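Local coordinates for protein phosphoribosylglycinamide synthetase (Anaerococcus prevotii, PDB 4DIM) that probably binds ATP and a metal ion and acts as an ATP-dependent ligase of the ATP-grasp type, at residues Q199-K204 with K299-M304; R126-R131 with E141-P146; G336-I341 with I398-K403. All coordinates share one frame; numbering follows the deposited sequence.

Contact 1: Q199-K204 with K299-M304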
ATOM      1  N   GLN A 199      -4.670   6.900  -2.790  1.00 66.79           N
ATOM      2  CA  GLN A 199      -3.600   7.456  -1.983  1.00 64.51           C
ATOM      3  C   GLN A 199      -4.105   8.714  -1.351  1.00 66.35           C
ATOM      4  O   GLN A 199      -4.915   9.422  -1.942  1.00 67.21           O
ATOM      5  CB  GLN A 199      -2.326   7.794  -2.801  1.00 65.32           C
ATOM      6  CG  GLN A 199      -1.601   6.637  -3.472  1.00 66.97           C
ATOM      7  CD  GLN A 199      -1.137   5.531  -2.556  1.00 76.64           C
ATOM      8  OE1 GLN A 199      -0.136   5.658  -1.858  1.00 74.91           O
ATOM      9  NE2 GLN A 199      -1.867   4.432  -2.512  1.00 71.23           N
ATOM     10  N   ALA A 200      -3.618   9.022  -0.183  1.00 62.30           N
ATOM     11  CA  ALA A 200      -3.978  10.255   0.475  1.00 63.93           C
ATOM     12  C   ALA A 200      -2.836  10.673   1.364  1.00 72.59           C
ATOM     13  O   ALA A 200      -1.834   9.971   1.472  1.00 71.66           O
ATOM     14  CB  ALA A 200      -5.285  10.127   1.245  1.00 63.64           C
ATOM     15  N   PHE A 201      -2.927  11.871   1.879  1.00 72.90           N
ATOM     16  CA  PHE A 201      -1.880  12.407   2.724  1.00 74.88           C
ATOM     17  C   PHE A 201      -2.558  13.304   3.732  1.00 80.79           C
ATOM     18  O   PHE A 201      -3.339  14.159   3.324  1.00 80.12           O
ATOM     19  CB  PHE A 201      -0.867  13.165   1.855  1.00 76.71           C
ATOM     20  CG  PHE A 201       0.395  13.583   2.554  1.00 80.41           C
ATOM     21  CD1 PHE A 201       1.555  12.831   2.436  1.00 83.12           C
ATOM     22  CD2 PHE A 201       0.454  14.775   3.250  1.00 85.59           C
ATOM     23  CE1 PHE A 201       2.739  13.253   3.027  1.00 85.24           C
ATOM     24  CE2 PHE A 201       1.629  15.178   3.868  1.00 89.75           C
ATOM     25  CZ  PHE A 201       2.767  14.425   3.730  1.00 87.33           C
ATOM     26  N   VAL A 202      -2.323  13.064   5.029  1.00 78.74           N
ATOM     27  CA  VAL A 202      -2.903  13.865   6.105  1.00 80.26           C
ATOM     28  C   VAL A 202      -1.761  14.604   6.906  1.00 82.57           C
ATOM     29  O   VAL A 202      -0.783  14.004   7.293  1.00 79.39           O
ATOM     30  CB  VAL A 202      -3.878  13.032   6.995  1.00 83.94           C
ATOM     31  CG1 VAL A 202      -3.234  11.787   7.574  1.00 83.73           C
ATOM     32  CG2 VAL A 202      -4.510  13.890   8.091  1.00 87.06           C
ATOM     33  N   TYR A 203      -1.905  15.919   7.107  1.00 83.37           N
ATOM     34  CA  TYR A 203      -0.923  16.752   7.848  1.00 86.49           C
ATOM     35  C   TYR A 203      -1.639  17.769   8.717  1.00 91.77           C
ATOM     36  O   TYR A 203      -2.379  18.602   8.196  1.00 91.92           O
ATOM     37  CB  TYR A 203      -0.017  17.477   6.850  1.00 87.04           C
ATOM     38  CG  TYR A 203       0.897  18.506   7.472  1.00 90.22           C
ATOM     39  CD1 TYR A 203       1.904  18.127   8.346  1.00 93.58           C
ATOM     40  CD2 TYR A 203       0.838  19.843   7.089  1.00 91.52           C
ATOM     41  CE1 TYR A 203       2.798  19.060   8.867  1.00 97.18           C
ATOM     42  CE2 TYR A 203       1.740  20.779   7.585  1.00 94.20           C
ATOM     43  CZ  TYR A 203       2.702  20.388   8.495  1.00 99.23           C
ATOM     44  OH  TYR A 203       3.625  21.279   8.975  1.00102.95           O
ATOM     45  N   LYS A 204      -1.426  17.709  10.027  1.00 90.33           N
ATOM     46  CA  LYS A 204      -2.078  18.599  10.999  1.00 93.51           C
ATOM     47  C   LYS A 204      -3.605  18.525  10.828  1.00 99.85           C
ATOM     48  O   LYS A 204      -4.306  19.537  10.845  1.00102.63           O
ATOM     49  CB  LYS A 204      -1.561  20.041  10.888  1.00 96.06           C
ATOM     50  CG  LYS A 204      -0.084  20.181  11.207  1.00 99.70           C
ATOM     51  CD  LYS A 204       0.378  21.605  10.906  1.00106.92           C
ATOM     52  CE  LYS A 204       1.713  21.950  11.526  1.00118.64           C
ATOM     53  NZ  LYS A 204       1.554  22.479  12.901  1.00137.19           N
ATOM     54  N   LYS A 299       9.730  13.498  -0.599  1.00 76.74           N
ATOM     55  CA  LYS A 299      10.277  14.643   0.129  1.00 79.06           C
ATOM     56  C   LYS A 299       9.273  15.153   1.110  1.00 83.47           C
ATOM     57  O   LYS A 299       9.668  15.576   2.178  1.00 84.98           O
ATOM     58  CB  LYS A 299      10.721  15.766  -0.815  1.00 82.59           C
ATOM     59  CG  LYS A 299      12.037  15.436  -1.481  1.00 84.75           C
ATOM     60  CD  LYS A 299      12.600  16.583  -2.236  1.00 83.61           C
ATOM     61  CE  LYS A 299      13.906  16.180  -2.863  1.00 85.07           C
ATOM     62  NZ  LYS A 299      14.466  17.244  -3.724  1.00 98.23           N
HETATM   63  N   MSE A 300       7.977  15.073   0.773  1.00 79.49           N
HETATM   64  CA  MSE A 300       6.875  15.466   1.663  1.00 78.77           C
HETATM   65  C   MSE A 300       6.815  14.498   2.822  1.00 84.75           C
HETATM   66  O   MSE A 300       6.661  14.918   3.973  1.00 88.08           O
HETATM   67  CB  MSE A 300       5.517  15.481   0.923  1.00 78.10           C
HETATM   68  CG  MSE A 300       5.344  16.661  -0.005  1.00 81.92           C
HETATM   69 SE   MSE A 300       3.890  16.517  -1.219  0.75 83.31          SE
HETATM   70  CE  MSE A 300       2.502  16.506   0.130  1.00 79.52           C
ATOM     71  N   ILE A 301       7.040  13.200   2.526  1.00 78.61           N
ATOM     72  CA  ILE A 301       7.055  12.159   3.563  1.00 76.39           C
ATOM     73  C   ILE A 301       8.247  12.362   4.515  1.00 79.07           C
ATOM     74  O   ILE A 301       8.061  12.365   5.730  1.00 79.03           O
ATOM     75  CB  ILE A 301       7.072  10.773   2.908  1.00 76.24           C
ATOM     76  CG1 ILE A 301       5.724  10.504   2.217  1.00 73.18           C
ATOM     77  CG2 ILE A 301       7.389   9.680   3.937  1.00 77.87           C
ATOM     78  CD1 ILE A 301       5.727   9.314   1.309  1.00 74.52           C
ATOM     79  N   ALA A 302       9.444  12.501   3.966  1.00 76.11           N
ATOM     80  CA  ALA A 302      10.687  12.639   4.744  1.00 79.45           C
ATOM     81  C   ALA A 302      10.725  13.916   5.546  1.00 87.01           C
ATOM     82  O   ALA A 302      11.148  13.893   6.694  1.00 91.52           O
ATOM     83  CB  ALA A 302      11.900  12.605   3.812  1.00 80.87           C
ATOM     84  N   SER A 303      10.345  15.045   4.940  1.00 81.93           N
ATOM     85  CA  SER A 303      10.339  16.338   5.641  1.00 83.30           C
ATOM     86  C   SER A 303       9.312  16.336   6.780  1.00 86.48           C
ATOM     87  O   SER A 303       9.601  16.855   7.837  1.00 88.63           O
ATOM     88  CB  SER A 303      10.045  17.488   4.680  1.00 84.67           C
ATOM     89  OG  SER A 303       8.707  17.477   4.203  1.00 87.54           O
HETATM   90  N   MSE A 304       8.120  15.755   6.561  1.00 80.32           N
HETATM   91  CA  MSE A 304       7.106  15.689   7.601  1.00 80.98           C
HETATM   92  C   MSE A 304       7.638  14.941   8.794  1.00 90.98           C
HETATM   93  O   MSE A 304       7.541  15.440   9.930  1.00 95.62           O
HETATM   94  CB  MSE A 304       5.834  15.007   7.069  1.00 79.50           C
HETATM   95  CG  MSE A 304       4.614  15.128   8.025  1.00 85.93           C
HETATM   96 SE   MSE A 304       2.936  14.664   7.179  0.88 88.33          SE
HETATM   97  CE  MSE A 304       3.400  12.941   6.472  1.00 80.59           C
TER

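Contact 2: R126-R131 with E141-P146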
ATOM      1  N   ARG A 126     -19.936  -4.550   6.255  1.00100.62           N
ATOM      2  CA  ARG A 126     -20.243  -4.676   7.675  1.00101.81           C
ATOM      3  C   ARG A 126     -20.152  -6.129   8.108  1.00107.23           C
ATOM      4  O   ARG A 126     -20.361  -7.025   7.284  1.00105.75           O
ATOM      5  CB  ARG A 126     -21.652  -4.119   7.947  1.00104.29           C
ATOM      6  CG  ARG A 126     -21.808  -2.609   7.614  1.00109.45           C
ATOM      7  CD  ARG A 126     -23.250  -2.107   7.713  1.00123.78           C
ATOM      8  NE  ARG A 126     -24.125  -2.780   6.749  1.00129.30           N
ATOM      9  CZ  ARG A 126     -25.449  -2.667   6.697  1.00143.78           C
ATOM     10  NH1 ARG A 126     -26.092  -1.871   7.551  1.00142.19           N
ATOM     11  NH2 ARG A 126     -26.142  -3.342   5.787  1.00119.69           N
ATOM     12  N   HIS A 127     -19.828  -6.368   9.393  1.00106.02           N
ATOM     13  CA  HIS A 127     -19.708  -7.740   9.894  1.00105.88           C
ATOM     14  C   HIS A 127     -20.220  -7.920  11.293  1.00107.51           C
ATOM     15  O   HIS A 127     -20.185  -7.016  12.138  1.00105.37           O
ATOM     16  CB  HIS A 127     -18.251  -8.242   9.846  1.00106.92           C
ATOM     17  CG  HIS A 127     -17.338  -7.679  10.899  1.00112.11           C
ATOM     18  ND1 HIS A 127     -17.186  -8.276  12.132  1.00115.75           N
ATOM     19  CD2 HIS A 127     -16.527  -6.607  10.839  1.00115.24           C
ATOM     20  CE1 HIS A 127     -16.288  -7.551  12.781  1.00116.51           C
ATOM     21  NE2 HIS A 127     -15.853  -6.543  12.035  1.00116.29           N
ATOM     22  N   PHE A 128     -20.602  -9.161  11.552  1.00105.64           N
ATOM     23  CA  PHE A 128     -21.084  -9.566  12.859  1.00108.47           C
ATOM     24  C   PHE A 128     -20.345 -10.816  13.343  1.00113.37           C
ATOM     25  O   PHE A 128     -20.161 -11.777  12.587  1.00109.67           O
ATOM     26  CB  PHE A 128     -22.605  -9.783  12.797  1.00110.78           C
ATOM     27  CG  PHE A 128     -23.345  -8.472  12.863  1.00112.81           C
ATOM     28  CD1 PHE A 128     -23.430  -7.765  14.057  1.00117.06           C
ATOM     29  CD2 PHE A 128     -23.830  -7.876  11.713  1.00115.81           C
ATOM     30  CE1 PHE A 128     -24.075  -6.531  14.118  1.00120.04           C
ATOM     31  CE2 PHE A 128     -24.475  -6.632  11.767  1.00121.04           C
ATOM     32  CZ  PHE A 128     -24.608  -5.974  12.974  1.00120.65           C
ATOM     33  N   VAL A 129     -19.933 -10.773  14.625  1.00115.01           N
ATOM     34  CA  VAL A 129     -19.206 -11.862  15.314  1.00116.62           C
ATOM     35  C   VAL A 129     -20.252 -12.787  16.014  1.00120.47           C
ATOM     36  O   VAL A 129     -20.466 -12.709  17.219  1.00121.88           O
ATOM     37  CB  VAL A 129     -18.091 -11.352  16.292  1.00123.66           C
ATOM     38  CG1 VAL A 129     -16.770 -11.116  15.560  1.00122.18           C
ATOM     39  CG2 VAL A 129     -18.504 -10.079  17.044  1.00126.12           C
ATOM     40  N   VAL A 130     -20.927 -13.617  15.205  1.00116.29           N
ATOM     41  CA  VAL A 130     -21.969 -14.576  15.603  1.00118.15           C
ATOM     42  C   VAL A 130     -21.393 -15.744  16.481  1.00126.16           C
ATOM     43  O   VAL A 130     -20.256 -16.161  16.286  1.00125.73           O
ATOM     44  CB  VAL A 130     -22.691 -15.127  14.320  1.00121.40           C
ATOM     45  CG1 VAL A 130     -21.716 -15.675  13.282  1.00119.56           C
ATOM     46  CG2 VAL A 130     -23.729 -16.185  14.646  1.00123.04           C
ATOM     47  N   ARG A 131     -22.190 -16.262  17.441  1.00126.50           N
ATOM     48  CA  ARG A 131     -21.820 -17.417  18.306  1.00128.35           C
ATOM     49  C   ARG A 131     -22.865 -18.586  18.233  1.00131.70           C
ATOM     50  O   ARG A 131     -22.565 -19.654  18.755  1.00130.29           O
ATOM     51  CB  ARG A 131     -21.591 -16.983  19.783  1.00130.55           C
ATOM     52  CG  ARG A 131     -20.146 -16.538  20.022  1.00145.28           C
ATOM     53  CD  ARG A 131     -19.897 -15.720  21.279  1.00160.24           C
ATOM     54  NE  ARG A 131     -18.512 -15.230  21.324  1.00169.65           N
ATOM     55  CZ  ARG A 131     -17.966 -14.543  22.328  1.00189.47           C
ATOM     56  NH1 ARG A 131     -18.682 -14.248  23.411  1.00183.25           N
ATOM     57  NH2 ARG A 131     -16.699 -14.148  22.259  1.00173.63           N
ATOM     58  N   GLU A 141     -30.337  -9.394   9.674  1.00128.63           N
ATOM     59  CA  GLU A 141     -31.316  -8.324   9.522  1.00132.91           C
ATOM     60  C   GLU A 141     -30.604  -6.980   9.293  1.00137.18           C
ATOM     61  O   GLU A 141     -31.165  -6.113   8.602  1.00140.40           O
ATOM     62  CB  GLU A 141     -32.300  -8.265  10.716  1.00137.75           C
ATOM     63  CG  GLU A 141     -32.006  -7.253  11.816  1.00152.22           C
ATOM     64  CD  GLU A 141     -33.025  -7.328  12.940  1.00176.48           C
ATOM     65  OE1 GLU A 141     -33.910  -6.441  12.999  1.00168.45           O
ATOM     66  OE2 GLU A 141     -32.979  -8.308  13.722  1.00166.36           O
ATOM     67  N   ASN A 142     -29.372  -6.818   9.839  1.00129.44           N
ATOM     68  CA  ASN A 142     -28.538  -5.610   9.663  1.00127.99           C
ATOM     69  C   ASN A 142     -27.407  -5.836   8.622  1.00126.50           C
ATOM     70  O   ASN A 142     -26.419  -5.092   8.617  1.00124.28           O
ATOM     71  CB  ASN A 142     -27.930  -5.193  11.015  1.00129.50           C
ATOM     72  CG  ASN A 142     -28.959  -5.034  12.118  1.00162.28           C
ATOM     73  OD1 ASN A 142     -29.031  -5.841  13.060  1.00158.76           O
ATOM     74  ND2 ASN A 142     -29.784  -3.995  12.019  1.00155.32           N
ATOM     75  N   LEU A 143     -27.577  -6.828   7.719  1.00121.23           N
ATOM     76  CA  LEU A 143     -26.573  -7.219   6.718  1.00118.87           C
ATOM     77  C   LEU A 143     -27.244  -7.494   5.360  1.00122.86           C
ATOM     78  O   LEU A 143     -28.275  -8.185   5.320  1.00122.91           O
ATOM     79  CB  LEU A 143     -25.852  -8.524   7.215  1.00116.83           C
ATOM     80  CG  LEU A 143     -24.303  -8.605   7.304  1.00117.68           C
ATOM     81  CD1 LEU A 143     -23.682  -7.424   8.093  1.00117.64           C
ATOM     82  CD2 LEU A 143     -23.900  -9.893   7.940  1.00114.06           C
ATOM     83  N   LYS A 144     -26.617  -7.028   4.253  1.00118.85           N
ATOM     84  CA  LYS A 144     -27.113  -7.290   2.902  1.00121.20           C
ATOM     85  C   LYS A 144     -26.427  -8.547   2.330  1.00123.37           C
ATOM     86  O   LYS A 144     -25.218  -8.738   2.516  1.00121.97           O
ATOM     87  CB  LYS A 144     -26.927  -6.046   1.965  1.00125.70           C
ATOM     88  CG  LYS A 144     -25.607  -5.926   1.166  1.00138.78           C
ATOM     89  CD  LYS A 144     -25.508  -4.589   0.392  1.00142.95           C
ATOM     90  CE  LYS A 144     -24.084  -4.170   0.079  1.00128.89           C
ATOM     91  NZ  LYS A 144     -23.532  -3.242   1.110  1.00118.69           N
ATOM     92  N   LEU A 145     -27.212  -9.405   1.652  1.00119.99           N
ATOM     93  CA  LEU A 145     -26.693 -10.598   0.969  1.00119.38           C
ATOM     94  C   LEU A 145     -25.969 -10.163  -0.316  1.00124.19           C
ATOM     95  O   LEU A 145     -26.289  -9.096  -0.843  1.00126.96           O
ATOM     96  CB  LEU A 145     -27.823 -11.599   0.620  1.00121.72           C
ATOM     97  CG  LEU A 145     -28.143 -12.635   1.690  1.00125.35           C
ATOM     98  CD1 LEU A 145     -28.681 -11.972   2.953  1.00125.90           C
ATOM     99  CD2 LEU A 145     -29.115 -13.664   1.150  1.00127.89           C
ATOM    100  N   PRO A 146     -25.067 -10.974  -0.903  1.00117.86           N
ATOM    101  CA  PRO A 146     -24.537 -12.242  -0.378  1.00115.42           C
ATOM    102  C   PRO A 146     -23.591 -12.003   0.781  1.00112.82           C
ATOM    103  O   PRO A 146     -23.179 -10.880   1.053  1.00111.12           O
ATOM    104  CB  PRO A 146     -23.809 -12.862  -1.579  1.00118.68           C
ATOM    105  CG  PRO A 146     -23.631 -11.764  -2.603  1.00123.74           C
ATOM    106  CD  PRO A 146     -24.373 -10.542  -2.130  1.00119.45           C
TER

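Contact 3: G336-I341 with I398-K403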
ATOM      1  N   GLY A 336      14.641 -20.128 -15.634  1.00128.50           N
ATOM      2  CA  GLY A 336      16.043 -20.352 -15.922  1.00128.31           C
ATOM      3  C   GLY A 336      16.967 -19.429 -15.183  1.00130.96           C
ATOM      4  O   GLY A 336      16.535 -18.663 -14.322  1.00128.37           O
ATOM      5  N   ILE A 337      18.260 -19.531 -15.509  1.00129.64           N
ATOM      6  CA  ILE A 337      19.309 -18.724 -14.896  1.00128.95           C
ATOM      7  C   ILE A 337      19.635 -17.629 -15.909  1.00129.91           C
ATOM      8  O   ILE A 337      19.908 -17.925 -17.074  1.00128.68           O
ATOM      9  CB  ILE A 337      20.548 -19.580 -14.467  1.00134.53           C
ATOM     10  CG1 ILE A 337      20.135 -20.850 -13.656  1.00138.77           C
ATOM     11  CG2 ILE A 337      21.520 -18.736 -13.645  1.00133.29           C
ATOM     12  CD1 ILE A 337      20.537 -22.225 -14.333  1.00148.58           C
ATOM     13  N   LEU A 338      19.583 -16.366 -15.460  1.00124.30           N
ATOM     14  CA  LEU A 338      19.779 -15.198 -16.316  1.00120.64           C
ATOM     15  C   LEU A 338      21.215 -15.009 -16.783  1.00124.38           C
ATOM     16  O   LEU A 338      22.142 -15.210 -16.007  1.00124.52           O
ATOM     17  CB  LEU A 338      19.337 -13.935 -15.548  1.00118.57           C
ATOM     18  CG  LEU A 338      19.325 -12.605 -16.322  1.00120.15           C
ATOM     19  CD1 LEU A 338      18.265 -12.610 -17.384  1.00118.04           C
ATOM     20  CD2 LEU A 338      19.072 -11.443 -15.396  1.00122.20           C
ATOM     21  N   LYS A 339      21.368 -14.574 -18.058  1.00121.38           N
ATOM     22  CA  LYS A 339      22.636 -14.202 -18.691  1.00122.63           C
ATOM     23  C   LYS A 339      22.671 -12.676 -18.732  1.00125.31           C
ATOM     24  O   LYS A 339      23.548 -12.055 -18.132  1.00125.10           O
ATOM     25  CB  LYS A 339      22.749 -14.821 -20.103  1.00125.99           C
ATOM     26  CG  LYS A 339      23.988 -14.401 -20.908  1.00138.53           C
ATOM     27  CD  LYS A 339      24.019 -15.080 -22.288  1.00149.41           C
ATOM     28  CE  LYS A 339      24.150 -14.114 -23.450  1.00156.29           C
ATOM     29  NZ  LYS A 339      23.996 -14.799 -24.772  1.00157.56           N
ATOM     30  N   GLU A 340      21.675 -12.075 -19.404  1.00121.39           N
ATOM     31  CA  GLU A 340      21.548 -10.615 -19.511  1.00120.28           C
ATOM     32  C   GLU A 340      20.157 -10.181 -19.992  1.00119.70           C
ATOM     33  O   GLU A 340      19.492 -10.927 -20.711  1.00118.86           O
ATOM     34  CB  GLU A 340      22.611 -10.026 -20.475  1.00123.04           C
ATOM     35  CG  GLU A 340      22.526 -10.533 -21.913  1.00135.06           C
ATOM     36  CD  GLU A 340      23.554  -9.932 -22.851  1.00160.87           C
ATOM     37  OE1 GLU A 340      23.899  -8.738 -22.675  1.00156.73           O
ATOM     38  OE2 GLU A 340      23.955 -10.630 -23.811  1.00154.90           O
ATOM     39  N   ILE A 341      19.771  -8.933 -19.650  1.00113.28           N
ATOM     40  CA  ILE A 341      18.516  -8.317 -20.075  1.00109.21           C
ATOM     41  C   ILE A 341      18.853  -7.249 -21.104  1.00113.97           C
ATOM     42  O   ILE A 341      19.526  -6.274 -20.765  1.00114.88           O
ATOM     43  CB  ILE A 341      17.713  -7.741 -18.903  1.00109.32           C
ATOM     44  CG1 ILE A 341      17.462  -8.836 -17.854  1.00109.89           C
ATOM     45  CG2 ILE A 341      16.400  -7.171 -19.425  1.00107.45           C
ATOM     46  CD1 ILE A 341      17.043  -8.378 -16.475  1.00115.51           C
ATOM     47  N   ILE A 398      12.432  -5.261 -24.710  1.00 93.37           N
ATOM     48  CA  ILE A 398      13.093  -5.810 -23.508  1.00 93.74           C
ATOM     49  C   ILE A 398      13.281  -7.304 -23.763  1.00100.20           C
ATOM     50  O   ILE A 398      12.279  -8.004 -23.842  1.00 99.41           O
ATOM     51  CB  ILE A 398      12.306  -5.578 -22.153  1.00 94.36           C
ATOM     52  CG1 ILE A 398      12.122  -4.077 -21.758  1.00 92.34           C
ATOM     53  CG2 ILE A 398      12.955  -6.400 -20.977  1.00 95.49           C
ATOM     54  CD1 ILE A 398      13.195  -3.281 -21.923  1.00102.95           C
ATOM     55  N   ASN A 399      14.528  -7.804 -23.860  1.00101.47           N
ATOM     56  CA  ASN A 399      14.792  -9.236 -24.097  1.00104.12           C
ATOM     57  C   ASN A 399      15.527  -9.861 -22.909  1.00107.54           C
ATOM     58  O   ASN A 399      16.626  -9.430 -22.558  1.00106.87           O
ATOM     59  CB  ASN A 399      15.604  -9.433 -25.384  1.00109.35           C
ATOM     60  CG  ASN A 399      15.562 -10.833 -25.970  1.00153.21           C
ATOM     61  OD1 ASN A 399      14.965 -11.771 -25.411  1.00152.27           O
ATOM     62  ND2 ASN A 399      16.224 -11.013 -27.117  1.00148.57           N
ATOM     63  N   ILE A 400      14.921 -10.879 -22.299  1.00105.13           N
ATOM     64  CA  ILE A 400      15.534 -11.602 -21.192  1.00106.88           C
ATOM     65  C   ILE A 400      16.176 -12.875 -21.753  1.00113.46           C
ATOM     66  O   ILE A 400      15.469 -13.740 -22.271  1.00113.94           O
ATOM     67  CB  ILE A 400      14.503 -11.905 -20.096  1.00109.46           C
ATOM     68  CG1 ILE A 400      13.797 -10.597 -19.610  1.00106.22           C
ATOM     69  CG2 ILE A 400      15.200 -12.587 -18.934  1.00113.44           C
ATOM     70  CD1 ILE A 400      12.486 -10.822 -18.930  1.00109.49           C
ATOM     71  N   ILE A 401      17.514 -12.975 -21.643  1.00111.88           N
ATOM     72  CA  ILE A 401      18.314 -14.082 -22.150  1.00115.65           C
ATOM     73  C   ILE A 401      18.696 -15.061 -21.002  1.00123.35           C
ATOM     74  O   ILE A 401      19.367 -14.662 -20.047  1.00122.27           O
ATOM     75  CB  ILE A 401      19.581 -13.512 -22.837  1.00119.91           C
ATOM     76  CG1 ILE A 401      19.252 -12.343 -23.799  1.00118.36           C
ATOM     77  CG2 ILE A 401      20.360 -14.616 -23.549  1.00123.49           C
ATOM     78  CD1 ILE A 401      18.238 -12.626 -24.854  1.00121.64           C
ATOM     79  N   LEU A 402      18.336 -16.357 -21.153  1.00123.67           N
ATOM     80  CA  LEU A 402      18.605 -17.411 -20.167  1.00126.71           C
ATOM     81  C   LEU A 402      19.780 -18.280 -20.626  1.00134.08           C
ATOM     82  O   LEU A 402      19.629 -18.986 -21.620  1.00136.24           O
ATOM     83  CB  LEU A 402      17.342 -18.293 -19.978  1.00127.72           C
ATOM     84  CG  LEU A 402      16.314 -17.892 -18.906  1.00130.52           C
ATOM     85  CD1 LEU A 402      15.961 -16.425 -18.963  1.00126.11           C
ATOM     86  CD2 LEU A 402      15.035 -18.688 -19.071  1.00133.87           C
ATOM     87  N   LYS A 403      20.939 -18.243 -19.926  1.00131.44           N
ATOM     88  CA  LYS A 403      22.094 -19.073 -20.293  1.00152.05           C
ATOM     89  C   LYS A 403      23.171 -19.114 -19.182  1.00159.74           C
ATOM     90  O   LYS A 403      23.263 -18.227 -18.331  1.00119.19           O
ATOM     91  CB  LYS A 403      22.727 -18.590 -21.625  1.00153.89           C
ATOM     92  CG  LYS A 403      23.342 -19.722 -22.448  1.00160.25           C
ATOM     93  CD  LYS A 403      23.620 -19.294 -23.871  1.00158.70           C
ATOM     94  CE  LYS A 403      24.410 -20.337 -24.616  1.00155.81           C
ATOM     95  NZ  LYS A 403      24.583 -19.979 -26.044  1.00153.97           N
TER

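Contact 1: Q199-K204 with K299-M304
Phe201 meets Met300, Ile301 and Met304 of the helix across a buried interface; apolar side chains carry the contact, and no hydrogen bond crosses it. The clearest interaction is a CH-pi contact: Met300 CE sits 4.0 Å from the centroid of the Phe201 ring and 9° off its normal, so the methyl lies squarely over one face. A second kind is van der Waals contact at the ring edge, where Ile301 CG1 lies near the ring plane, 4.1 Å from Phe201 CE1. Met-aromatic contacts form the third group. Met304, a selenomethionine like Met300, meets Phe201 tip to tip, with SE 4.3 Å from that ring's centroid in an oblique approach. The same SE is 3.8 Å from Tyr203 CD1, again obliquely, as the two side chains slide past each other. Phe201 starts toward the helix from its CB, with CG anti to the backbone N (chi1 -170°). Leu208 and Phe209 of strand 206-219 also touch its side chain. The axes of segments 199-203 and 299-304 approach to 11.0 Å with their directions 27° apart, the geometry of a helix lying on one face of a beta sheet, here the large antiparallel sheet of an ATP-grasp fold.

Contact 2: R126-R131 with E141-P146
Phe128 and Leu143 form the tightly packed part of this contact, with Leu143 CD1 near the plane of the ring at its edge, 3.7 Å from Phe128 CD2. That methyl also lies 3.9 Å from Arg126 CB, so one branch of the buried leucine serves both residues. Asn142 adds its CB, 3.8 Å from Phe128 CE2 in an oblique approach. Val187 and Ala139 touch the Phe128 side chain from outside the two segments. An alanine in place of Phe128 would probably open a gap beside Leu143 CD1 and leave Asn142 CB without its aromatic neighbour. The solvent side is looser and polar. There the exposed Arg126 holds its guanidinium under Asn142 O, which lies over the centre of one face, 3.2 Å from Arg126 CZ; the angles are too poor for a hydrogen bond. The stronger partner of Arg126 is Glu189, whose OE1 takes a salt bridge from NH2 and a hydrogen bond from Lys144 N. The loop after helix 133-141 is thus held by apolar packing and by a carboxylate shared between Arg126 and the Lys144 backbone. Arg126 NH2 and Lys144 NZ are 5.4 Å apart, and that carboxylate would probably offset part of their repulsion.

Contact 3: G336-I341 with I398-K403
Ile401 is matched by two residues, Lys339 and Glu340, so the antiparallel pairing of strands 336-343 and 398-402 carries a classic beta bulge. The backbone bonds define it. Lys339 N donates to Ile401 O at 2.8 Å with an N-H...O angle of 161°, and Ile401 N donates to Glu340 O at 3.0 Å almost as straight. On one side of the bulge Leu338 pairs with Leu402, and on the other Ile341 pairs with Ile400; both are non-hydrogen-bonded pairs, and the register shifts by one residue between them. The psi of Lys339, -59°, is far from that of an extended strand and marks the extra residue. A weaker bond, from Lys403 N to Ile337 O, continues the pairing at the chain's last residue. Two CA-H...O contacts supplement these bonds, among them Ile341 CA to Asn399 O at 3.3 Å.

Apolar contacts gather on the face that carries Ile341 and Ile400. Ile341 CG2 meets Ile398 CG2 at 3.9 Å, while Leu338, reaching back from a CB that points away, brings CD1 against Ile400 CG2, the two side chains crossing at about a right angle. Phe356 of strand 351-356 touches both Ile341 and Ile398. At the end of the strands, Leu402 CD2 lies 3.7 Å from Gly336 CA.

Around the bulge the lysines contribute their aliphatic parts. Lys339 has CG anti to the backbone N (chi1 175°). Its chain runs alongside Ile401, with CE 3.8 Å from Ile401 CG2, and its CD is 3.8 Å from Lys403 CB. The two ammonium groups stay apart, NZ to NZ 5.4 Å, and their mutual repulsion is likely to be modest if solvent screens them. Backbone bonds and apolar contacts, with no salt bridge between the segments, therefore join strand 398-402 to strand 336-343.

Overall arrangement
The three contacts follow one another in the chain, contact 2 first, then contact 1, then contact 3, and none touches another. Contact 1 is the most central, about 15 Å from the chain's centre, against about 28 Å for contact 2 and 30 Å for contact 3, which lie on opposite sides of it. Centre to centre, contact 1 is about 36 Å from contact 2 and 40 Å from contact 3; contacts 2 and 3 are about 51 Å apart. Contact 2 belongs to the four-stranded antiparallel sheet and contact 1 to the large one, probably the two subdomains between which related ATP-grasp enzymes bind ATP; no ligand marks the site here. Contact 3 closes the C-terminal three-stranded sheet.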